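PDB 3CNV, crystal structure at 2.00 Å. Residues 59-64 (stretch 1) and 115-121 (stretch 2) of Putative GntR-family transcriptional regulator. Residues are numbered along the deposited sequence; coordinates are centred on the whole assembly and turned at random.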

# COMPACT_ATOMS: atom_id res chain seq x y z
N MSE C 59 10.79 -21.69 -15.82
CA MSE C 59 9.56 -21.67 -16.58
C MSE C 59 9.15 -20.24 -16.84
O MSE C 59 9.24 -19.43 -15.95
N PRO C 60 8.75 -19.93 -18.08
CA PRO C 60 8.29 -18.56 -18.36
C PRO C 60 7.06 -18.25 -17.58
O PRO C 60 6.12 -19.04 -17.54
N THR C 61 7.04 -17.06 -17.03
CA THR C 61 6.01 -16.66 -16.10
C THR C 61 5.38 -15.30 -16.42
O THR C 61 4.17 -15.12 -16.24
N VAL C 62 6.20 -14.41 -16.98
CA VAL C 62 5.77 -13.05 -17.36
C VAL C 62 6.25 -12.65 -18.74
O VAL C 62 7.41 -12.86 -19.09
N ILE C 63 5.36 -12.01 -19.48
CA ILE C 63 5.75 -11.25 -20.66
C ILE C 63 5.39 -9.78 -20.39
O ILE C 63 4.23 -9.42 -20.10
N ASP C 64 6.45 -8.97 -20.34
CA ASP C 64 6.33 -7.52 -20.09
C ASP C 64 6.60 -6.76 -21.38
O ASP C 64 7.57 -7.03 -22.09
N GLU C 115 -0.54 -14.62 -29.89
CA GLU C 115 0.89 -14.15 -29.91
C GLU C 115 1.61 -14.44 -28.57
O GLU C 115 2.79 -14.82 -28.54
N ILE C 116 0.89 -14.24 -27.46
CA ILE C 116 1.45 -14.41 -26.12
C ILE C 116 1.55 -15.86 -25.67
O ILE C 116 2.54 -16.27 -25.05
N ALA C 117 0.56 -16.66 -26.03
CA ALA C 117 0.46 -18.01 -25.51
C ALA C 117 1.79 -18.81 -25.65
O ALA C 117 2.30 -19.30 -24.64
N PRO C 118 2.39 -18.87 -26.86
CA PRO C 118 3.61 -19.69 -26.98
C PRO C 118 4.81 -19.10 -26.22
O PRO C 118 5.75 -19.80 -25.89
N LEU C 119 4.77 -17.82 -25.90
CA LEU C 119 5.87 -17.23 -25.15
C LEU C 119 5.81 -17.61 -23.65
O LEU C 119 6.79 -17.44 -22.91
N LEU C 120 4.64 -18.08 -23.21
CA LEU C 120 4.42 -18.51 -21.82
C LEU C 120 4.24 -20.01 -21.68
O LEU C 120 4.10 -20.56 -20.58
N GLY C 121 4.30 -20.65 -22.82
CA GLY C 121 4.22 -22.11 -22.91
C GLY C 121 2.83 -22.65 -22.72
O GLY C 121 2.65 -23.75 -22.26

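No direct hydrogen bond joins these two stretches; the one polar link is a water. Water 1 donates to Pro60 O at 2.5 Å and to Leu120 O at 2.8 Å, satisfying two carbonyls that, as acceptors both, could not bond to each other. The link lies where the backbones are in closest register, Pro60 CA and Leu120 CA being 5.2 Å apart.

The rest of the contact is apolar. From the strand, Pro60 and Ile63 point their CA-to-CB bonds toward the other stretch, whereas those of Thr61 and Val62 point away. Leu120 departs sideways, but its chi1 m, chi2 t rotamer brings the end of the side chain nearer, so that Leu120 CD2 lies against the strand backbone, 3.6 Å from Thr61 C and 3.7 Å from Val62 N. Leu120 CD2 is also 4.1 Å from Pro60 CB and 3.8 Å from Ile63 CG1. A branched, flexible leucine suits this place, reaching the backbone between two inward-pointing residues without needing a polar partner.

Ile63, with both chi1 and chi2 in m, spreads its beta-branched side chain across Ile116, Leu119 and Leu120. Ile63 CD1 meets Leu119 CB at 3.6 Å, while Ile63 CG2 lies 4.0 Å from CD1 of Ile116, itself an m, m rotamer whose end comes nearer although its CA-to-CB bond runs sideways. Pro60 offers a compact ring, with Pro60 CB 3.5 Å from Leu119 O.

Backbone bonds accompany this turn, Leu119 N to Ile116 O at 2.8 Å and Leu120 N to Ala117 O at 3.0 Å, within and beside a short, weakly bonded helix. Gly121 then leaves helical geometry with a positive phi of 76°, a conformation that glycine adopts readily because it lacks a CB.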

# COMPACT_ATOMS: atom_id res chain seq x y z
CB MSE C 59 8.47 -22.38 -15.80
CG MSE C 59 8.89 -23.75 -15.31
SE MSE C 59 7.52 -24.49 -14.19
CE MSE C 59 6.27 -24.85 -15.60
CB PRO C 60 7.94 -18.55 -19.85
CG PRO C 60 8.41 -19.78 -20.42
CD PRO C 60 8.72 -20.79 -19.27
CB THR C 61 6.66 -16.71 -14.67
OG1 THR C 61 6.97 -18.08 -14.38
CG2 THR C 61 5.75 -16.19 -13.56
CB VAL C 62 6.25 -11.98 -16.25
CG1 VAL C 62 5.67 -10.61 -16.49
CG2 VAL C 62 5.89 -12.44 -14.84
CB ILE C 63 5.12 -11.73 -22.01
CG1 ILE C 63 5.38 -13.20 -22.26
CG2 ILE C 63 5.58 -10.83 -23.22
CD1 ILE C 63 6.82 -13.57 -22.68
CB ASP C 64 7.36 -7.02 -19.10
CG ASP C 64 7.05 -7.30 -17.66
OD1 ASP C 64 5.84 -7.25 -17.29
OD2 ASP C 64 8.07 -7.50 -16.86
CB GLU C 115 1.00 -12.62 -30.22
CG GLU C 115 2.40 -11.95 -29.86
CD GLU C 115 2.43 -10.41 -30.03
OE1 GLU C 115 1.84 -9.65 -29.21
OE2 GLU C 115 3.07 -9.93 -30.99
CB ILE C 116 0.69 -13.59 -25.08
CG1 ILE C 116 0.84 -12.10 -25.42
CG2 ILE C 116 1.18 -13.85 -23.59
CD1 ILE C 116 2.25 -11.63 -25.36
CB ALA C 117 -0.71 -18.73 -26.14
CB PRO C 118 3.89 -19.72 -28.48
CG PRO C 118 3.15 -18.55 -29.06
CD PRO C 118 2.02 -18.21 -28.13
CB LEU C 119 5.89 -15.72 -25.35
CG LEU C 119 6.01 -15.24 -26.79
CD1 LEU C 119 5.88 -13.71 -26.82
CD2 LEU C 119 7.35 -15.74 -27.41
CB LEU C 120 3.24 -17.76 -21.19
CG LEU C 120 3.53 -16.27 -20.89
CD1 LEU C 120 2.27 -15.57 -20.33
CD2 LEU C 120 4.71 -16.07 -19.87
O HOH W 1 5.37 -21.36 -18.27